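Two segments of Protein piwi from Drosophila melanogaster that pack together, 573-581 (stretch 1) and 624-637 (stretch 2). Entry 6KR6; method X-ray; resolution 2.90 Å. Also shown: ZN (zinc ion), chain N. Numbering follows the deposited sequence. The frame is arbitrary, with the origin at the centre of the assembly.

Stretch 1 (573-581) SGLMTIGFD
Stretch 2 (624-637) TLWPMIAKALRQYQ

Stretch 1 opens with two loop residues, Ser-573 and Gly-574, and is β-strand from Leu-575 to Asp-581, continuing beyond the stretch, with phi/psi moving from -103/130 at Leu-575 to -149/173 at Asp-581. After the loop residue Thr-624, stretch 2 is an α-helix that continues past Gln-637, and its residues from Trp-626 to Tyr-636 keep close to -62/-41. Its i to i+4 ladder is regular: Ile-629 N donates to Leu-625 O at 3.0 Å, Ala-632 N to Met-628 O at 2.9 Å, and Tyr-636 N to Ala-632 O at 2.9 Å. The helix runs nearly antiparallel to the strand, with 151° between their N-to-C directions and a closest axial approach of 11.1 Å, a gap that side chains must fill. The register follows: Met-576 CA lies 8.5 Å from Tyr-636 CA, Ile-578 CA 8.6 Å from Ile-629 CA, and Phe-580 CA 8.8 Å from Leu-625 CA.

Strand alternation sends the CA-to-CB bonds of Met-576, Ile-578 and Phe-580 toward the helix, while Thr-577 and Gly-579 between them make no contact with it. The helix answers with Leu-625, Met-628, Ile-629, Ala-632, Leu-633 and Tyr-636, spaced by three or four residues or adjacent, as one face of a helix requires. No hydrogen bond crosses the interface; the 401 Å² buried there is held mainly by apolar packing.

At one end, Phe-580 (chi1 174°, chi2 76°) offers a flat, polarizable ring. Leu-625 CD1 sits 3.6 Å from the centroid of the Phe-580 ring and only 2° off its normal, a CH-pi contact over the face. Met-628 (m, t, m) curls its thioether so that its CE comes within 3.4 Å of Phe-580 CE1, approaching the ring obliquely. An unbranched, flexible methionine can fit its methyl to a rigid ring in this way.

In the middle, Ile-578 (m, t) and Ile-629 (m, t) meet more loosely, with Ile-578 CD1 4.5 Å from Ile-629 CG2. Both are β-branched and aliphatic, well suited to a buried apolar layer.

Met-576 is extended, all three chi angles near 159° in the t well. Its extended chain brings CE to 3.5 Å from Ala-632 CB, where the small alanine leaves room for the methyl to approach the backbone. The same Met-576 CE is 4.0 Å from Leu-633 CD2; Leu-633 (m, t) starts sideways, but its end comes nearer the strand. Met-576 SD lies 5.0 Å from the centroid of the Tyr-636 ring, 42° off the normal, an oblique sulfur-aromatic contact.

Tyr-636 (chi1 -173°, chi2 -84°) points its CA-to-CB bond toward the strand, and its long side chain places OH 3.7 Å from Gly-574 CA. Gly-574 has phi/psi 63/40, and a positive phi by itself favours glycine.

At the last residue of stretch 1, Asp-581 (chi1 -160°) stays clear of the helix and binds zinc through both carboxylate oxygens, Asp-581 OD1 and OD2 each lying 2.0 Å from ZN.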

ATOM      1  N   SER A 573      27.711 -11.732   8.686  1.00 91.39           N
ATOM      2  CA  SER A 573      28.332 -11.240   9.908  1.00 91.15           C
ATOM      3  C   SER A 573      28.194  -9.725   9.987  1.00 85.72           C
ATOM      4  O   SER A 573      28.413  -9.025   8.991  1.00 70.68           O
ATOM      5  CB  SER A 573      29.811 -11.635   9.967  1.00 95.32           C
ATOM      6  OG  SER A 573      29.978 -13.036   9.846  1.00112.56           O
ATOM      7  N   GLY A 574      27.843  -9.228  11.168  1.00 75.56           N
ATOM      8  CA  GLY A 574      27.715  -7.796  11.379  1.00 72.25           C
ATOM      9  C   GLY A 574      26.640  -7.124  10.550  1.00 74.57           C
ATOM     10  O   GLY A 574      26.854  -6.012  10.050  1.00 74.08           O
ATOM     11  N   LEU A 575      25.487  -7.766  10.397  1.00 81.45           N
ATOM     12  CA  LEU A 575      24.383  -7.223   9.617  1.00 67.65           C
ATOM     13  C   LEU A 575      23.316  -6.668  10.548  1.00 69.22           C
ATOM     14  O   LEU A 575      22.884  -7.348  11.486  1.00 76.26           O
ATOM     15  CB  LEU A 575      23.783  -8.293   8.704  1.00 71.37           C
ATOM     16  CG  LEU A 575      22.358  -8.059   8.193  1.00 58.37           C
ATOM     17  CD1 LEU A 575      22.257  -6.795   7.350  1.00 64.03           C
ATOM     18  CD2 LEU A 575      21.869  -9.265   7.405  1.00 72.22           C
ATOM     19  N   MET A 576      22.899  -5.436  10.286  1.00 67.33           N
ATOM     20  CA  MET A 576      21.790  -4.804  10.982  1.00 66.09           C
ATOM     21  C   MET A 576      20.669  -4.570   9.982  1.00 66.92           C
ATOM     22  O   MET A 576      20.858  -3.863   8.986  1.00 67.44           O
ATOM     23  CB  MET A 576      22.229  -3.492  11.631  1.00 62.62           C
ATOM     24  CG  MET A 576      21.101  -2.525  11.947  1.00 57.84           C
ATOM     25  SD  MET A 576      21.641  -1.327  13.183  1.00 70.43           S
ATOM     26  CE  MET A 576      20.472   0.001  12.922  1.00 66.17           C
ATOM     27  N   THR A 577      19.515  -5.176  10.236  1.00 69.47           N
ATOM     28  CA  THR A 577      18.346  -5.020   9.384  1.00 72.82           C
ATOM     29  C   THR A 577      17.421  -3.984  10.001  1.00 68.36           C
ATOM     30  O   THR A 577      17.051  -4.099  11.173  1.00 71.66           O
ATOM     31  CB  THR A 577      17.604  -6.346   9.212  1.00 71.36           C
ATOM     32  OG1 THR A 577      18.548  -7.392   8.954  1.00 81.23           O
ATOM     33  CG2 THR A 577      16.630  -6.259   8.050  1.00 73.46           C
ATOM     34  N   ILE A 578      17.059  -2.971   9.219  1.00 62.57           N
ATOM     35  CA  ILE A 578      16.202  -1.890   9.686  1.00 69.44           C
ATOM     36  C   ILE A 578      14.882  -1.940   8.934  1.00 64.20           C
ATOM     37  O   ILE A 578      14.853  -2.116   7.710  1.00 66.37           O
ATOM     38  CB  ILE A 578      16.861  -0.510   9.511  1.00 71.05           C
ATOM     39  CG1 ILE A 578      18.281  -0.501  10.070  1.00 60.69           C
ATOM     40  CG2 ILE A 578      16.033   0.557  10.205  1.00 68.17           C
ATOM     41  CD1 ILE A 578      18.987   0.823   9.860  1.00 65.14           C
ATOM     42  N   GLY A 579      13.792  -1.788   9.676  1.00 65.40           N
ATOM     43  CA  GLY A 579      12.484  -1.563   9.095  1.00 70.08           C
ATOM     44  C   GLY A 579      11.928  -0.244   9.595  1.00 64.31           C
ATOM     45  O   GLY A 579      12.267   0.214  10.686  1.00 62.42           O
ATOM     46  N   PHE A 580      11.070   0.368   8.785  1.00 65.13           N
ATOM     47  CA  PHE A 580      10.537   1.684   9.108  1.00 72.14           C
ATOM     48  C   PHE A 580       9.167   1.829   8.466  1.00 70.31           C
ATOM     49  O   PHE A 580       8.995   1.482   7.294  1.00 70.52           O
ATOM     50  CB  PHE A 580      11.483   2.790   8.619  1.00 68.89           C
ATOM     51  CG  PHE A 580      10.940   4.182   8.792  1.00 68.65           C
ATOM     52  CD1 PHE A 580      10.927   4.785  10.038  1.00 74.88           C
ATOM     53  CD2 PHE A 580      10.465   4.896   7.703  1.00 69.67           C
ATOM     54  CE1 PHE A 580      10.432   6.065  10.198  1.00 71.28           C
ATOM     55  CE2 PHE A 580       9.972   6.177   7.859  1.00 75.61           C
ATOM     56  CZ  PHE A 580       9.957   6.761   9.109  1.00 82.60           C
ATOM     57  N   ASP A 581       8.196   2.326   9.229  1.00 67.29           N
ATOM     58  CA  ASP A 581       6.900   2.644   8.636  1.00 70.38           C
ATOM     59  C   ASP A 581       6.273   3.821   9.372  1.00 80.81           C
ATOM     60  O   ASP A 581       6.790   4.301  10.382  1.00 80.45           O
ATOM     61  CB  ASP A 581       5.947   1.437   8.622  1.00 71.87           C
ATOM     62  CG  ASP A 581       4.817   1.593   7.599  1.00 95.11           C
ATOM     63  OD1 ASP A 581       4.714   2.676   6.984  1.00104.13           O
ATOM     64  OD2 ASP A 581       4.032   0.643   7.395  1.00 87.83           O
ATOM     65  N   THR A 624      12.999  13.616  10.919  1.00108.90           N
ATOM     66  CA  THR A 624      12.945  12.982  12.230  1.00104.60           C
ATOM     67  C   THR A 624      13.380  11.522  12.212  1.00 96.17           C
ATOM     68  O   THR A 624      13.411  10.889  13.271  1.00 88.69           O
ATOM     69  CB  THR A 624      11.526  13.076  12.801  1.00111.20           C
ATOM     70  OG1 THR A 624      10.603  12.462  11.892  1.00117.08           O
ATOM     71  CG2 THR A 624      11.131  14.528  13.015  1.00113.40           C
ATOM     72  N   LEU A 625      13.714  10.975  11.043  1.00 88.80           N
ATOM     73  CA  LEU A 625      14.082   9.567  10.943  1.00 90.11           C
ATOM     74  C   LEU A 625      15.551   9.338  11.290  1.00 89.04           C
ATOM     75  O   LEU A 625      15.899   8.323  11.917  1.00 96.36           O
ATOM     76  CB  LEU A 625      13.764   9.059   9.534  1.00 81.02           C
ATOM     77  CG  LEU A 625      14.590   7.927   8.927  1.00 70.71           C
ATOM     78  CD1 LEU A 625      13.681   6.903   8.274  1.00 77.29           C
ATOM     79  CD2 LEU A 625      15.571   8.488   7.910  1.00 86.43           C
ATOM     80  N   TRP A 626      16.421  10.270  10.906  1.00 86.81           N
ATOM     81  CA  TRP A 626      17.837  10.113  11.222  1.00 82.70           C
ATOM     82  C   TRP A 626      18.130  10.062  12.717  1.00 84.85           C
ATOM     83  O   TRP A 626      19.045   9.315  13.105  1.00 91.78           O
ATOM     84  CB  TRP A 626      18.673  11.222  10.576  1.00 87.65           C
ATOM     85  CG  TRP A 626      20.093  11.052  10.978  1.00 80.99           C
ATOM     86  CD1 TRP A 626      20.801  11.817  11.861  1.00 84.22           C
ATOM     87  CD2 TRP A 626      20.961   9.988  10.581  1.00 86.01           C
ATOM     88  NE1 TRP A 626      22.072  11.310  12.007  1.00 85.71           N
ATOM     89  CE2 TRP A 626      22.193  10.187  11.231  1.00 86.24           C
ATOM     90  CE3 TRP A 626      20.820   8.896   9.719  1.00 87.01           C
ATOM     91  CZ2 TRP A 626      23.277   9.332  11.049  1.00 90.25           C
ATOM     92  CZ3 TRP A 626      21.897   8.050   9.537  1.00 86.34           C
ATOM     93  CH2 TRP A 626      23.109   8.273  10.199  1.00 89.06           C
ATOM     94  N   PRO A 627      17.464  10.830  13.588  1.00 79.55           N
ATOM     95  CA  PRO A 627      17.680  10.620  15.030  1.00 83.92           C
ATOM     96  C   PRO A 627      17.429   9.189  15.468  1.00 86.12           C
ATOM     97  O   PRO A 627      18.202   8.637  16.263  1.00 88.48           O
ATOM     98  CB  PRO A 627      16.688  11.600  15.666  1.00 82.35           C
ATOM     99  CG  PRO A 627      16.598  12.703  14.688  1.00 84.08           C
ATOM    100  CD  PRO A 627      16.671  12.048  13.337  1.00 81.06           C
ATOM    101  N   MET A 628      16.369   8.562  14.950  1.00 78.61           N
ATOM    102  CA  MET A 628      16.087   7.174  15.302  1.00 85.03           C
ATOM    103  C   MET A 628      17.166   6.237  14.772  1.00 84.57           C
ATOM    104  O   MET A 628      17.580   5.302  15.470  1.00 79.43           O
ATOM    105  CB  MET A 628      14.713   6.769  14.771  1.00 82.20           C
ATOM    106  CG  MET A 628      13.564   7.620  15.283  1.00 82.69           C
ATOM    107  SD  MET A 628      11.988   7.030  14.643  1.00 82.56           S
ATOM    108  CE  MET A 628      12.367   6.949  12.896  1.00 79.93           C
ATOM    109  N   ILE A 629      17.635   6.468  13.541  1.00 79.42           N
ATOM    110  CA  ILE A 629      18.703   5.622  13.007  1.00 82.59           C
ATOM    111  C   ILE A 629      19.970   5.763  13.845  1.00 83.89           C
ATOM    112  O   ILE A 629      20.681   4.781  14.104  1.00 82.53           O
ATOM    113  CB  ILE A 629      18.960   5.950  11.525  1.00 83.36           C
ATOM    114  CG1 ILE A 629      17.668   5.813  10.727  1.00 88.32           C
ATOM    115  CG2 ILE A 629      20.032   5.034  10.953  1.00 77.66           C
ATOM    116  CD1 ILE A 629      17.852   6.004   9.250  1.00 81.66           C
ATOM    117  N   ALA A 630      20.265   6.986  14.291  1.00 83.29           N
ATOM    118  CA  ALA A 630      21.441   7.212  15.126  1.00 75.07           C
ATOM    119  C   ALA A 630      21.306   6.509  16.469  1.00 76.62           C
ATOM    120  O   ALA A 630      22.274   5.925  16.973  1.00 79.50           O
ATOM    121  CB  ALA A 630      21.663   8.713  15.320  1.00 81.27           C
ATOM    122  N   LYS A 631      20.112   6.563  17.068  1.00 73.54           N
ATOM    123  CA  LYS A 631      19.871   5.829  18.308  1.00 67.90           C
ATOM    124  C   LYS A 631      20.085   4.335  18.110  1.00 69.97           C
ATOM    125  O   LYS A 631      20.681   3.663  18.962  1.00 70.67           O
ATOM    126  CB  LYS A 631      18.453   6.098  18.815  1.00 71.61           C
ATOM    127  CG  LYS A 631      18.184   7.542  19.197  1.00 86.93           C
ATOM    128  CD  LYS A 631      16.732   7.750  19.595  1.00102.48           C
ATOM    129  CE  LYS A 631      16.402   7.031  20.892  1.00113.68           C
ATOM    130  NZ  LYS A 631      15.007   7.302  21.337  1.00108.74           N
ATOM    131  N   ALA A 632      19.602   3.797  16.988  1.00 76.27           N
ATOM    132  CA  ALA A 632      19.779   2.374  16.719  1.00 68.12           C
ATOM    133  C   ALA A 632      21.255   2.012  16.594  1.00 71.86           C
ATOM    134  O   ALA A 632      21.707   1.009  17.164  1.00 74.09           O
ATOM    135  CB  ALA A 632      19.014   1.982  15.456  1.00 72.48           C
ATOM    136  N   LEU A 633      22.026   2.822  15.862  1.00 75.04           N
ATOM    137  CA  LEU A 633      23.456   2.548  15.722  1.00 70.51           C
ATOM    138  C   LEU A 633      24.178   2.650  17.063  1.00 71.05           C
ATOM    139  O   LEU A 633      25.081   1.853  17.358  1.00 69.65           O
ATOM    140  CB  LEU A 633      24.079   3.507  14.709  1.00 65.85           C
ATOM    141  CG  LEU A 633      23.654   3.314  13.253  1.00 68.22           C
ATOM    142  CD1 LEU A 633      24.323   4.340  12.353  1.00 65.86           C
ATOM    143  CD2 LEU A 633      23.979   1.902  12.796  1.00 61.13           C
ATOM    144  N   ARG A 634      23.796   3.630  17.885  1.00 69.74           N
ATOM    145  CA  ARG A 634      24.416   3.784  19.197  1.00 67.18           C
ATOM    146  C   ARG A 634      24.139   2.576  20.080  1.00 75.30           C
ATOM    147  O   ARG A 634      25.045   2.071  20.755  1.00 83.09           O
ATOM    148  CB  ARG A 634      23.916   5.066  19.864  1.00 63.63           C
ATOM    149  N   GLN A 635      22.893   2.096  20.088  1.00 76.67           N
ATOM    150  CA  GLN A 635      22.572   0.893  20.852  1.00 75.07           C
ATOM    151  C   GLN A 635      23.349  -0.308  20.329  1.00 76.54           C
ATOM    152  O   GLN A 635      23.827  -1.141  21.111  1.00 80.73           O
ATOM    153  CB  GLN A 635      21.068   0.624  20.800  1.00 75.81           C
ATOM    154  CG  GLN A 635      20.616  -0.583  21.610  1.00 73.30           C
ATOM    155  CD  GLN A 635      20.514  -0.293  23.090  1.00 83.89           C
ATOM    156  OE1 GLN A 635      20.497   0.864  23.508  1.00 92.42           O
ATOM    157  NE2 GLN A 635      20.443  -1.346  23.896  1.00 78.06           N
ATOM    158  N   TYR A 636      23.495  -0.406  19.004  1.00 77.32           N
ATOM    159  CA  TYR A 636      24.239  -1.520  18.425  1.00 72.63           C
ATOM    160  C   TYR A 636      25.690  -1.515  18.885  1.00 74.74           C
ATOM    161  O   TYR A 636      26.240  -2.565  19.233  1.00 77.30           O
ATOM    162  CB  TYR A 636      24.161  -1.470  16.899  1.00 79.68           C
ATOM    163  CG  TYR A 636      24.762  -2.673  16.198  1.00 72.78           C
ATOM    164  CD1 TYR A 636      26.124  -2.746  15.946  1.00 75.26           C
ATOM    165  CD2 TYR A 636      23.965  -3.732  15.780  1.00 73.14           C
ATOM    166  CE1 TYR A 636      26.677  -3.835  15.304  1.00 70.33           C
ATOM    167  CE2 TYR A 636      24.512  -4.827  15.135  1.00 68.45           C
ATOM    168  CZ  TYR A 636      25.869  -4.872  14.900  1.00 64.90           C
ATOM    169  OH  TYR A 636      26.426  -5.955  14.260  1.00 67.22           O
ATOM    170  N   GLN A 637      26.331  -0.343  18.888  1.00 78.43           N
ATOM    171  CA  GLN A 637      27.729  -0.306  19.313  1.00 76.81           C
ATOM    172  C   GLN A 637      27.859  -0.452  20.824  1.00 80.05           C
ATOM    173  O   GLN A 637      28.883  -0.947  21.308  1.00 76.60           O
ATOM    174  CB  GLN A 637      28.411   0.976  18.830  1.00 76.27           C
ATOM    175  CG  GLN A 637      28.142   2.212  19.663  1.00 83.21           C
ATOM    176  CD  GLN A 637      28.940   3.408  19.180  1.00 91.17           C
ATOM    177  OE1 GLN A 637      29.696   3.312  18.214  1.00 94.95           O
ATOM    178  NE2 GLN A 637      28.775   4.542  19.851  1.00 98.10           N
TER
HETATM  179 ZN    ZN N 912       3.379   1.747   5.798  0.79112.63          ZN